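Local coordinates for ferrous iron uptake transporter protein B (Streptococcus thermophilus, PDB 3TAH) that binds guanine nucleotides through the G-protein domain studied here and, as a whole, probably transports ferrous iron in a GTP-driven uptake system, at residues I9-S14 with E94-L99; T37-S42 with I53-G58; S83-V88 with T111-M116; P139-S144 with D152-K157. The protein carries 1 engineered substitution. All coordinates share one frame; numbering follows the deposited sequence. Where two conformers were deposited one is given.

Interaction 1. Residues I9-S14 with E94-L99; sequences IGNPAS and ERNLYL. Engineered in segment 9-14: A13 (natural residue Asn). With BGO (3'-O-(N-methylanthraniloyl)guanosine-5'-diphosphate), chain C.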
# COMPACT_ATOMS: atom_id res chain seq x y z
N ILE A 9 -3.48 -3.07 7.01
CA ILE A 9 -2.04 -2.87 7.08
C ILE A 9 -1.68 -1.40 7.35
O ILE A 9 -2.40 -0.47 6.97
CB ILE A 9 -1.34 -3.42 5.80
CG1 ILE A 9 0.18 -3.39 5.93
CG2 ILE A 9 -1.78 -2.66 4.57
CD1 ILE A 9 0.88 -4.22 4.85
N GLY A 10 -0.56 -1.21 8.01
CA GLY A 10 -0.04 0.12 8.30
C GLY A 10 1.29 -0.02 9.00
O GLY A 10 1.76 -1.15 9.23
N ASN A 11 1.90 1.12 9.30
CA ASN A 11 3.15 1.16 10.04
C ASN A 11 2.95 0.62 11.46
O ASN A 11 1.84 0.68 12.01
CB ASN A 11 3.63 2.59 10.22
CG ASN A 11 4.08 3.30 8.95
OD1 ASN A 11 4.42 4.48 9.04
ND2 ASN A 11 4.11 2.63 7.79
N PRO A 12 4.03 0.10 12.06
CA PRO A 12 4.04 -0.13 13.50
C PRO A 12 3.61 1.12 14.26
O PRO A 12 3.96 2.24 13.87
CB PRO A 12 5.51 -0.43 13.80
CG PRO A 12 6.00 -1.04 12.54
CD PRO A 12 5.32 -0.28 11.45
N ALA A 13 2.85 0.90 15.33
CA ALA A 13 2.39 1.98 16.22
C ALA A 13 1.48 2.98 15.52
O ALA A 13 1.40 4.13 15.93
CB ALA A 13 3.60 2.69 16.89
N SER A 14 0.78 2.55 14.47
CA SER A 14 -0.16 3.42 13.78
C SER A 14 -1.56 3.28 14.37
O SER A 14 -2.45 4.06 14.04
CB SER A 14 -0.18 3.11 12.28
OG SER A 14 -0.63 1.80 12.02
N GLU A 94 3.38 12.14 6.51
CA GLU A 94 4.29 11.91 5.39
C GLU A 94 5.03 10.58 5.48
O GLU A 94 5.12 9.85 4.49
CB GLU A 94 5.25 13.10 5.19
CG GLU A 94 4.49 14.36 4.74
CD GLU A 94 5.38 15.47 4.22
OE1 GLU A 94 6.61 15.29 4.10
OE2 GLU A 94 4.83 16.56 3.94
N ARG A 95 5.56 10.26 6.67
CA ARG A 95 6.27 9.00 6.90
C ARG A 95 5.36 7.78 6.67
O ARG A 95 5.82 6.80 6.10
CB ARG A 95 6.86 8.92 8.32
CG ARG A 95 7.64 7.61 8.60
CD ARG A 95 8.48 7.63 9.90
NE ARG A 95 7.66 7.58 11.10
CZ ARG A 95 8.06 7.91 12.34
NH1 ARG A 95 9.30 8.32 12.59
NH2 ARG A 95 7.19 7.83 13.35
N ASN A 96 4.12 7.86 7.13
CA ASN A 96 3.15 6.78 6.95
C ASN A 96 2.71 6.57 5.48
O ASN A 96 2.45 5.44 5.07
CB ASN A 96 1.91 6.98 7.82
CG ASN A 96 2.13 6.60 9.27
OD1 ASN A 96 1.44 5.72 9.81
ND2 ASN A 96 3.07 7.27 9.92
N LEU A 97 2.62 7.66 4.71
CA LEU A 97 2.17 7.57 3.31
C LEU A 97 3.22 6.94 2.38
O LEU A 97 2.90 6.60 1.25
CB LEU A 97 1.72 8.93 2.76
CG LEU A 97 0.47 9.55 3.39
CD1 LEU A 97 0.30 10.96 2.87
CD2 LEU A 97 -0.81 8.70 3.14
N TYR A 98 4.46 6.80 2.84
CA TYR A 98 5.48 6.11 2.07
C TYR A 98 5.01 4.70 1.71
O TYR A 98 5.00 4.31 0.53
CB TYR A 98 6.80 6.09 2.84
CG TYR A 98 7.96 5.53 2.07
CD1 TYR A 98 8.69 6.33 1.19
CD2 TYR A 98 8.34 4.20 2.23
CE1 TYR A 98 9.74 5.82 0.49
CE2 TYR A 98 9.41 3.69 1.52
CZ TYR A 98 10.10 4.51 0.66
OH TYR A 98 11.15 4.01 -0.03
N LEU A 99 4.57 3.96 2.71
CA LEU A 99 3.97 2.65 2.49
C LEU A 99 2.71 2.76 1.61
O LEU A 99 2.51 1.96 0.71
CB LEU A 99 3.61 1.99 3.82
CG LEU A 99 2.94 0.61 3.75
CD1 LEU A 99 3.86 -0.46 3.13
CD2 LEU A 99 2.48 0.18 5.14
C' BGO C . -0.69 2.35 24.02
N1 BGO C . -5.77 7.67 19.24
C2 BGO C . -4.91 7.69 20.36
N2 BGO C . -4.87 8.76 21.14
N3 BGO C . -4.14 6.63 20.63
C4 BGO C . -4.19 5.54 19.83
C5 BGO C . -5.02 5.46 18.70
C6 BGO C . -5.84 6.55 18.40
O6 BGO C . -6.60 6.55 17.42
N7 BGO C . -4.82 4.26 18.16
C8 BGO C . -3.91 3.59 18.88
N9 BGO C . -3.55 4.39 19.89
PA BGO C . -1.29 -0.03 18.36
PB BGO C . -0.02 -1.09 15.96
C1' BGO C . -0.20 3.06 25.30
O1' BGO C . -1.16 1.22 24.07
O1A BGO C . -2.66 -0.43 18.01
C1B BGO C . -2.59 4.18 20.94
O1B BGO C . -0.07 -0.45 14.65
C2' BGO C . -0.48 2.54 26.58
N2' BGO C . -1.17 1.41 26.75
O2' BGO C . -3.33 2.70 22.61
O2A BGO C . -0.50 -0.88 19.31
C2B BGO C . -2.44 2.87 21.52
O2B BGO C . -0.95 -2.20 16.15
C3' BGO C . -0.01 3.23 27.69
O3' BGO C . -0.63 2.96 22.87
O3A BGO C . -0.39 0.11 17.02
C3B BGO C . -1.16 2.20 21.77
O3B BGO C . 1.38 -1.41 16.41
C4' BGO C . 0.71 4.40 27.55
O4' BGO C . -1.29 4.17 20.26
C4B BGO C . -0.44 2.97 20.66
C5' BGO C . 0.99 4.93 26.30
O5' BGO C . -1.33 1.47 18.94
C5B BGO C . -0.15 2.15 19.39
C6' BGO C . 0.53 4.24 25.16
CM' BGO C . -1.07 0.59 27.97
O HOH W 1 0.73 3.49 8.55
O HOH W 2 5.56 4.07 5.61
O HOH W 3 5.38 5.64 11.28
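N11 and N96 meet through their side-chain amides, whose planes are turned 39° apart. The carbonyl oxygen of N11 stands almost squarely above the flat face of the N96 amide, with OD1 3.1 Å from N96 CG, so the two groups pack without a direct hydrogen bond. Asparagine suits both places because each amide is held by other partners: N96 OD1 takes the backbone N-H of D89 and N96 ND2 gives to N92 O, while N11 ND2 gives to I59 O. Water fills in between. One molecule accepts from N11 N at 2.7 Å and donates to N96 OD1; another accepts from both N11 ND2 and L99 N.

L99, with CG anti to the backbone N (chi1 179°), slides past N11 in the opposite direction and brings CD2 to 4.0 Å from G10 C. The chain makes a type II turn from N11 to S14, whose weak backbone bond is reinforced by S14 OG on N11 O at 2.7 Å. That hydroxyl crowds the place where a CB on residue 10 would stand, so glycine suits it. The engineered A13 gives its N-H to O3B of the nucleotide's beta-phosphate at 2.9 Å, as in a P-loop.

The strand that ends in this loop pairs with strand 83-89 through I9, V88 of that strand backs N96, and the outer side of helix 93-105 leans on helix 241-259, where Y98 stacks on Y250.

Interaction 2. Residues T37-S42 with I53-G58; sequences TVERKS and IQDLPG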
# COMPACT_ATOMS: atom_id res chain seq x y z
N THR A 37 7.66 -17.99 10.97
CA THR A 37 7.10 -17.78 12.30
C THR A 37 6.35 -16.44 12.45
O THR A 37 5.98 -16.07 13.56
CB THR A 37 8.19 -17.90 13.40
OG1 THR A 37 9.15 -16.85 13.25
CG2 THR A 37 8.88 -19.27 13.31
N VAL A 38 6.10 -15.74 11.35
CA VAL A 38 5.34 -14.48 11.40
C VAL A 38 3.88 -14.81 11.71
O VAL A 38 3.29 -15.68 11.08
CB VAL A 38 5.40 -13.69 10.09
CG1 VAL A 38 4.67 -12.36 10.23
CG2 VAL A 38 6.86 -13.46 9.65
N GLU A 39 3.31 -14.10 12.69
CA GLU A 39 1.92 -14.31 13.09
C GLU A 39 0.97 -14.10 11.92
O GLU A 39 1.10 -13.13 11.17
CB GLU A 39 1.54 -13.37 14.24
CG GLU A 39 0.06 -13.31 14.57
CD GLU A 39 -0.25 -12.22 15.57
OE1 GLU A 39 -0.09 -12.49 16.78
OE2 GLU A 39 -0.64 -11.10 15.14
N ARG A 40 0.00 -15.00 11.79
CA ARG A 40 -1.10 -14.84 10.86
C ARG A 40 -2.36 -14.69 11.68
O ARG A 40 -2.74 -15.62 12.41
CB ARG A 40 -1.22 -16.05 9.94
CG ARG A 40 -2.31 -15.98 8.89
CD ARG A 40 -2.26 -17.26 8.08
NE ARG A 40 -3.11 -17.24 6.90
CZ ARG A 40 -3.21 -18.24 6.03
NH1 ARG A 40 -2.51 -19.37 6.19
NH2 ARG A 40 -4.02 -18.12 4.98
N LYS A 41 -3.01 -13.53 11.57
CA LYS A 41 -4.18 -13.22 12.37
C LYS A 41 -5.29 -12.66 11.51
O LYS A 41 -5.05 -11.79 10.67
CB LYS A 41 -3.83 -12.22 13.46
CG LYS A 41 -5.00 -11.87 14.40
CD LYS A 41 -4.53 -11.09 15.62
CE LYS A 41 -3.94 -9.72 15.24
NZ LYS A 41 -3.63 -8.90 16.46
N SER A 42 -6.50 -13.15 11.75
CA SER A 42 -7.68 -12.65 11.07
C SER A 42 -8.87 -12.69 12.00
O SER A 42 -8.83 -13.36 13.05
CB SER A 42 -7.97 -13.47 9.82
OG SER A 42 -8.29 -14.81 10.18
N ILE A 53 -11.42 -9.51 8.10
CA ILE A 53 -10.23 -8.68 8.20
C ILE A 53 -9.02 -9.62 8.25
O ILE A 53 -8.90 -10.45 9.16
CB ILE A 53 -10.25 -7.78 9.45
CG1 ILE A 53 -11.55 -6.97 9.51
CG2 ILE A 53 -9.04 -6.89 9.49
CD1 ILE A 53 -11.86 -6.15 8.30
N GLN A 54 -8.15 -9.49 7.26
CA GLN A 54 -6.88 -10.17 7.28
C GLN A 54 -5.89 -9.17 7.83
O GLN A 54 -5.52 -8.21 7.12
CB GLN A 54 -6.45 -10.63 5.87
CG GLN A 54 -5.10 -11.34 5.84
CD GLN A 54 -5.09 -12.58 6.69
OE1 GLN A 54 -5.76 -13.54 6.38
NE2 GLN A 54 -4.32 -12.56 7.79
N ASP A 55 -5.46 -9.36 9.07
CA ASP A 55 -4.40 -8.53 9.61
C ASP A 55 -3.12 -8.88 8.85
O ASP A 55 -2.92 -10.03 8.41
CB ASP A 55 -4.22 -8.71 11.12
CG ASP A 55 -3.34 -7.65 11.74
OD1 ASP A 55 -3.51 -6.45 11.42
OD2 ASP A 55 -2.48 -8.01 12.57
N LEU A 56 -2.28 -7.87 8.65
CA LEU A 56 -0.97 -8.05 8.05
C LEU A 56 0.03 -7.41 9.00
O LEU A 56 -0.34 -6.48 9.73
CB LEU A 56 -0.93 -7.43 6.66
CG LEU A 56 -1.79 -8.07 5.58
CD1 LEU A 56 -1.67 -7.31 4.26
CD2 LEU A 56 -1.41 -9.54 5.35
N PRO A 57 1.28 -7.89 9.01
CA PRO A 57 2.29 -7.34 9.93
C PRO A 57 2.48 -5.85 9.71
O PRO A 57 2.41 -5.39 8.57
CB PRO A 57 3.58 -8.08 9.57
CG PRO A 57 3.20 -9.20 8.72
CD PRO A 57 1.84 -8.96 8.15
N GLY A 58 2.70 -5.11 10.79
CA GLY A 58 3.02 -3.70 10.69
C GLY A 58 4.35 -3.53 9.99
O GLY A 58 5.36 -4.13 10.41
O HOH W 4 -1.38 -11.62 9.94
O HOH W 5 -0.94 -10.28 12.36
O HOH W 6 -5.61 -15.93 7.44
O HOH W 7 -3.10 -6.58 15.09
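D55 turns its side chain toward K41 across the hairpin of strands 39-45 and 51-55, and its CB and both carboxylate oxygens meet partners. CB lies 3.2 Å from K41 O, the same oxygen that accepts the backbone bond from D55 N at 2.9 Å. With CG anti to the backbone N (chi1 -167°), the carboxylate swings out across the lysine chain at a slant. OD2 comes to 3.5 Å from K41 CE but does not reach the ammonium directly; a water accepts from K41 NZ at 2.7 Å and donates to OD2. A second water lies between OD2 and E39 OE2, two like charges 4.4 Å apart. The other oxygen, OD1, makes a salt bridge with K16. A short acid is apt here, since it can face the P-loop lysine and the hairpin at once.

On the sheet face carrying S42 and Q54, a non-hydrogen-bonded antiparallel pair, Q54 bends at chi2 (60°) and curls back, so that NE2 bonds the backbone oxygen D55 O at 3.0 Å, nearly straight at 173°. Farther along, V38 and P57 cross at about a right angle, CG1 of V38 3.8 Å from CG of P57.

D55 to G58 read DLPG, the G3 motif of G proteins. D55 and T37 have been seen to bind magnesium in this protein, yet no magnesium sits at D55 or T37 in this structure. In its absence the carboxylate is held by K16 and by waters, and the water-mediated links are consistent with a site that could rearrange when magnesium binds.

Interaction 3. Residues S83-V88 with T111-M116; sequences SILNVV and TIALNM. With BGO (3'-O-(N-methylanthraniloyl)guanosine-5'-diphosphate), chain C.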
# COMPACT_ATOMS: atom_id res chain seq x y z
N SER A 83 -9.91 -5.72 -0.87
CA SER A 83 -9.67 -4.33 -0.47
C SER A 83 -8.46 -4.26 0.44
O SER A 83 -8.16 -5.22 1.15
CB SER A 83 -10.90 -3.82 0.31
OG SER A 83 -10.57 -2.84 1.29
N ILE A 84 -7.74 -3.13 0.41
CA ILE A 84 -6.72 -2.84 1.41
C ILE A 84 -7.27 -1.72 2.29
O ILE A 84 -7.67 -0.68 1.77
CB ILE A 84 -5.40 -2.36 0.78
CG1 ILE A 84 -4.71 -3.48 0.01
CG2 ILE A 84 -4.43 -1.87 1.87
CD1 ILE A 84 -3.47 -3.00 -0.75
N LEU A 85 -7.30 -1.94 3.61
CA LEU A 85 -7.65 -0.90 4.59
C LEU A 85 -6.33 -0.50 5.25
O LEU A 85 -5.74 -1.25 6.05
CB LEU A 85 -8.68 -1.41 5.60
CG LEU A 85 -9.15 -0.41 6.67
CD1 LEU A 85 -9.63 0.91 6.11
CD2 LEU A 85 -10.26 -1.06 7.50
N ASN A 86 -5.86 0.69 4.88
CA ASN A 86 -4.54 1.19 5.23
C ASN A 86 -4.70 2.10 6.44
O ASN A 86 -5.30 3.17 6.33
CB ASN A 86 -3.94 1.91 4.00
CG ASN A 86 -2.59 2.56 4.25
OD1 ASN A 86 -2.22 3.51 3.55
ND2 ASN A 86 -1.83 2.05 5.21
N VAL A 87 -4.15 1.67 7.58
CA VAL A 87 -4.16 2.46 8.83
C VAL A 87 -2.95 3.40 8.79
O VAL A 87 -1.80 2.96 8.69
CB VAL A 87 -4.11 1.56 10.09
CG1 VAL A 87 -4.14 2.40 11.37
CG2 VAL A 87 -5.27 0.57 10.07
N VAL A 88 -3.24 4.70 8.84
CA VAL A 88 -2.25 5.77 8.76
C VAL A 88 -2.32 6.66 10.00
O VAL A 88 -3.39 7.13 10.38
CB VAL A 88 -2.50 6.62 7.48
CG1 VAL A 88 -1.70 7.94 7.47
CG2 VAL A 88 -2.22 5.77 6.23
N THR A 111 -8.31 1.98 0.88
CA THR A 111 -9.13 2.89 1.68
C THR A 111 -8.28 3.22 2.92
O THR A 111 -7.71 2.32 3.52
CB THR A 111 -10.46 2.25 2.10
OG1 THR A 111 -11.28 2.02 0.94
CG2 THR A 111 -11.21 3.14 3.10
N ILE A 112 -8.18 4.49 3.29
CA ILE A 112 -7.31 4.90 4.42
C ILE A 112 -8.13 5.18 5.67
O ILE A 112 -9.09 5.94 5.59
CB ILE A 112 -6.46 6.14 4.08
CG1 ILE A 112 -5.39 5.81 3.03
CG2 ILE A 112 -5.80 6.71 5.34
CD1 ILE A 112 -4.59 7.07 2.54
N ALA A 113 -7.76 4.57 6.80
CA ALA A 113 -8.24 4.96 8.13
C ALA A 113 -7.17 5.93 8.61
O ALA A 113 -6.06 5.52 8.94
CB ALA A 113 -8.39 3.77 9.09
N LEU A 114 -7.51 7.21 8.63
CA LEU A 114 -6.60 8.27 9.02
C LEU A 114 -6.77 8.33 10.53
O LEU A 114 -7.62 9.09 11.03
CB LEU A 114 -6.96 9.58 8.32
CG LEU A 114 -6.09 10.80 8.66
CD1 LEU A 114 -4.66 10.56 8.19
CD2 LEU A 114 -6.62 12.10 8.07
N ASN A 115 -5.96 7.53 11.22
CA ASN A 115 -6.08 7.22 12.64
C ASN A 115 -5.30 8.22 13.51
O ASN A 115 -4.52 9.02 13.00
CB ASN A 115 -5.69 5.74 12.88
CG ASN A 115 -6.14 5.21 14.24
OD1 ASN A 115 -7.30 5.35 14.62
ND2 ASN A 115 -5.22 4.58 14.97
N MET A 116 -5.51 8.19 14.83
CA MET A 116 -4.89 9.14 15.76
C MET A 116 -5.40 10.56 15.55
O MET A 116 -4.71 11.52 15.92
CB MET A 116 -3.37 9.18 15.63
CG MET A 116 -2.70 7.84 15.79
SD MET A 116 -2.41 7.51 17.53
CE MET A 116 -1.73 5.86 17.38
C' BGO C . -0.69 2.35 24.02
N1 BGO C . -5.77 7.67 19.24
C2 BGO C . -4.91 7.69 20.36
N2 BGO C . -4.87 8.76 21.14
N3 BGO C . -4.14 6.63 20.63
C4 BGO C . -4.19 5.54 19.83
C5 BGO C . -5.02 5.46 18.70
C6 BGO C . -5.84 6.55 18.40
O6 BGO C . -6.60 6.55 17.42
N7 BGO C . -4.82 4.26 18.16
C8 BGO C . -3.91 3.59 18.88
N9 BGO C . -3.55 4.39 19.89
PA BGO C . -1.29 -0.03 18.36
PB BGO C . -0.02 -1.09 15.96
C1' BGO C . -0.20 3.06 25.30
O1' BGO C . -1.16 1.22 24.07
O1A BGO C . -2.66 -0.43 18.01
C1B BGO C . -2.59 4.18 20.94
O1B BGO C . -0.07 -0.45 14.65
C2' BGO C . -0.48 2.54 26.58
N2' BGO C . -1.17 1.41 26.75
O2' BGO C . -3.33 2.70 22.61
O2A BGO C . -0.50 -0.88 19.31
C2B BGO C . -2.44 2.87 21.52
O2B BGO C . -0.95 -2.20 16.15
C3' BGO C . -0.01 3.23 27.69
O3' BGO C . -0.63 2.96 22.87
O3A BGO C . -0.39 0.11 17.02
C3B BGO C . -1.16 2.20 21.77
O3B BGO C . 1.38 -1.41 16.41
C4' BGO C . 0.71 4.40 27.55
O4' BGO C . -1.29 4.17 20.26
C4B BGO C . -0.44 2.97 20.66
C5' BGO C . 0.99 4.93 26.30
O5' BGO C . -1.33 1.47 18.94
C5B BGO C . -0.15 2.15 19.39
C6' BGO C . 0.53 4.24 25.16
CM' BGO C . -1.07 0.59 27.97
O HOH W 8 -10.44 -0.38 -0.25
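V88 lies at the apolar centre, its two methyls shared between neighbours on the next strand: CG2 meets I112 CG2 at 3.8 Å and CG1 meets L114 CD1 at 4.0 Å. The strands are the parallel pair of a beta-alpha-beta crossover, joined by helix 93-105, which covers this face of the sheet. On the other face L85 CD1 reaches toward A113 CB, 4.3 Å away, and helix 151-159 closes over both. Branched residues fill the space under helix 93-105, whereas the small A113 lets V154 of helix 151-159 approach.

Between the two faces runs a regular parallel ladder of five backbone bonds, from T111 N to I84 O through to N115 N on V88 O at 2.7 Å. N86 is the polar exception within the layer. Its side chain lies beside that of I112, pointing the same way, and its amide is satisfied by T100 OG1 and I9 O. At the far end of the ladder, a water joins S83 OG and T111 OG1.

At the C-terminal edge the strand delivers N115, first residue of the NMID sequence that corresponds to the guanine-recognising G4 motif. Asparagine serves several neighbours at once: OD1 is held from the neighbouring loop, while ND2 bonds S14 O of the phosphate-binding loop. M116 N gives to O6 of the guanine at 3.3 Å, and N115 ND2 gives to its N7 at 3.2 Å, with an N-H...N angle of 142°.

Interaction 4. Residues P139-S144 with D152-K157; sequences PVVATS and DQVVKK. With BGO (3'-O-(N-methylanthraniloyl)guanosine-5'-diphosphate), chain C.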
# COMPACT_ATOMS: atom_id res chain seq x y z
N PRO A 139 -10.25 6.75 -1.06
CA PRO A 139 -11.10 7.20 0.04
C PRO A 139 -10.29 7.35 1.33
O PRO A 139 -9.38 6.56 1.58
CB PRO A 139 -12.12 6.06 0.20
CG PRO A 139 -12.05 5.27 -1.06
CD PRO A 139 -10.70 5.48 -1.64
N VAL A 140 -10.62 8.37 2.12
CA VAL A 140 -9.99 8.58 3.42
C VAL A 140 -11.09 8.87 4.45
O VAL A 140 -11.97 9.70 4.20
CB VAL A 140 -9.00 9.77 3.40
CG1 VAL A 140 -8.32 9.93 4.76
CG2 VAL A 140 -7.93 9.61 2.30
N VAL A 141 -11.03 8.18 5.59
CA VAL A 141 -11.95 8.39 6.71
C VAL A 141 -11.15 8.62 7.99
O VAL A 141 -10.30 7.80 8.35
CB VAL A 141 -12.89 7.17 6.90
CG1 VAL A 141 -13.80 7.37 8.13
CG2 VAL A 141 -13.73 6.94 5.65
N ALA A 142 -11.41 9.74 8.68
CA ALA A 142 -10.74 10.05 9.93
C ALA A 142 -11.25 9.09 10.98
O ALA A 142 -12.46 8.89 11.12
CB ALA A 142 -11.01 11.49 10.36
N THR A 143 -10.32 8.47 11.71
CA THR A 143 -10.67 7.57 12.79
C THR A 143 -9.87 7.86 14.07
O THR A 143 -8.80 8.47 14.03
CB THR A 143 -10.44 6.06 12.43
OG1 THR A 143 -9.04 5.81 12.26
CG2 THR A 143 -11.18 5.66 11.18
N SER A 144 -10.43 7.41 15.18
CA SER A 144 -9.74 7.37 16.47
C SER A 144 -10.07 6.03 17.12
O SER A 144 -11.23 5.78 17.47
CB SER A 144 -10.18 8.52 17.39
OG SER A 144 -9.48 8.44 18.62
N ASP A 152 -16.70 2.17 12.07
CA ASP A 152 -17.70 1.49 11.24
C ASP A 152 -17.76 2.11 9.84
O ASP A 152 -17.98 1.41 8.84
CB ASP A 152 -19.10 1.56 11.88
CG ASP A 152 -19.17 0.88 13.25
OD1 ASP A 152 -18.34 -0.01 13.56
OD2 ASP A 152 -20.07 1.26 14.03
N GLN A 153 -17.57 3.42 9.80
CA GLN A 153 -17.54 4.21 8.56
C GLN A 153 -16.41 3.79 7.62
O GLN A 153 -16.64 3.60 6.42
CB GLN A 153 -17.44 5.70 8.86
CG GLN A 153 -18.64 6.28 9.63
CD GLN A 153 -18.45 6.32 11.14
OE1 GLN A 153 -17.93 5.38 11.75
NE2 GLN A 153 -18.89 7.42 11.75
N VAL A 154 -15.20 3.63 8.16
CA VAL A 154 -14.05 3.24 7.31
C VAL A 154 -14.22 1.79 6.84
O VAL A 154 -13.93 1.49 5.67
CB VAL A 154 -12.67 3.51 7.98
CG1 VAL A 154 -12.31 2.46 9.05
CG2 VAL A 154 -11.57 3.60 6.90
N VAL A 155 -14.71 0.91 7.72
CA VAL A 155 -14.94 -0.49 7.33
C VAL A 155 -15.96 -0.57 6.19
O VAL A 155 -15.76 -1.32 5.22
CB VAL A 155 -15.33 -1.38 8.54
CG1 VAL A 155 -15.84 -2.77 8.09
CG2 VAL A 155 -14.14 -1.54 9.48
N LYS A 156 -17.05 0.21 6.28
CA LYS A 156 -18.06 0.27 5.22
C LYS A 156 -17.50 0.74 3.87
O LYS A 156 -17.81 0.18 2.80
CB LYS A 156 -19.21 1.20 5.62
CG LYS A 156 -20.40 1.21 4.64
CD LYS A 156 -21.57 2.04 5.16
CE LYS A 156 -22.70 2.10 4.15
NZ LYS A 156 -23.80 3.00 4.62
N LYS A 157 -16.68 1.78 3.93
CA LYS A 157 -16.04 2.33 2.75
C LYS A 157 -15.12 1.29 2.11
O LYS A 157 -15.21 1.05 0.89
CB LYS A 157 -15.27 3.60 3.10
CG LYS A 157 -14.60 4.34 1.95
CD LYS A 157 -15.56 4.70 0.83
CE LYS A 157 -16.63 5.68 1.29
NZ LYS A 157 -17.41 6.19 0.12
C' BGO C . -0.69 2.35 24.02
N1 BGO C . -5.77 7.67 19.24
C2 BGO C . -4.91 7.69 20.36
N2 BGO C . -4.87 8.76 21.14
N3 BGO C . -4.14 6.63 20.63
C4 BGO C . -4.19 5.54 19.83
C5 BGO C . -5.02 5.46 18.70
C6 BGO C . -5.84 6.55 18.40
O6 BGO C . -6.60 6.55 17.42
N7 BGO C . -4.82 4.26 18.16
C8 BGO C . -3.91 3.59 18.88
N9 BGO C . -3.55 4.39 19.89
PA BGO C . -1.29 -0.03 18.36
PB BGO C . -0.02 -1.09 15.96
C1' BGO C . -0.20 3.06 25.30
O1' BGO C . -1.16 1.22 24.07
O1A BGO C . -2.66 -0.43 18.01
C1B BGO C . -2.59 4.18 20.94
O1B BGO C . -0.07 -0.45 14.65
C2' BGO C . -0.48 2.54 26.58
N2' BGO C . -1.17 1.41 26.75
O2' BGO C . -3.33 2.70 22.61
O2A BGO C . -0.50 -0.88 19.31
C2B BGO C . -2.44 2.87 21.52
O2B BGO C . -0.95 -2.20 16.15
C3' BGO C . -0.01 3.23 27.69
O3' BGO C . -0.63 2.96 22.87
O3A BGO C . -0.39 0.11 17.02
C3B BGO C . -1.16 2.20 21.77
O3B BGO C . 1.38 -1.41 16.41
C4' BGO C . 0.71 4.40 27.55
O4' BGO C . -1.29 4.17 20.26
C4B BGO C . -0.44 2.97 20.66
C5' BGO C . 0.99 4.93 26.30
O5' BGO C . -1.33 1.47 18.94
C5B BGO C . -0.15 2.15 19.39
C6' BGO C . 0.53 4.24 25.16
CM' BGO C . -1.07 0.59 27.97
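N115 OD1 is gripped by T143 OG1 and, weakly, by A145 N; the methyl CG2 of the same threonine packs on V154 CG1 at 4.0 Å. Threonine has just the two branches this double duty needs, and its side chain meets that of V154 at about a right angle.

Between strand and helix themselves the contact is apolar throughout. V141 and V154 present branched carbons to each other, V141 CB lying 3.8 Å from V154 CG2 and V141 CG1 4.1 Å from Q153 CB. Strand 140-142 and the helix run nearly antiparallel, at 168°, and the alternation of the strand sends V141 to the helix while V140 turns away toward helix 129-136. At the outer end, P139 CB touches K157 CG at 3.5 Å, a tight pair. The lysine reaches it by bending at chi2 (55°) and again at chi3, which brings CG and CD against the CB-CG edge of the proline ring, the two side chains crossing obliquely.

At the opposite end the strand leads into the nucleotide pocket. S144 OG is held by D118 OD1 and K147 N, and S144 CA passes 3.4 Å from O6 of the guanine. Helix 151-159 thus packs on the edge strand of the sheet, next to the S144-A145-L146 loop, whose A145 N also bonds the nucleotide; the sequence and its place match the fifth conserved nucleotide-binding motif of the G-protein fold.

All four contacts share one sheet. Interaction 3 lies in its buried core, and its strand 110-115 pairs with strand 140-142 of interaction 4 at the partly exposed edge; L85 of interaction 3 packs on V154 of interaction 4. Interaction 1 is buried too, but polar and bridged by waters, with a loop set against a helix; I9 bonds V87 and N96 packs on V88, joining it to interaction 3. Interaction 2, on the antiparallel side, is partly open and rich in charge, and touches interaction 1 where P12 meets G58. Backbone bonds dominate 83-88 with 111-116, apolar carbons 139-144 with 152-157. Interactions 1, 3 and 4 reach the nucleotide itself.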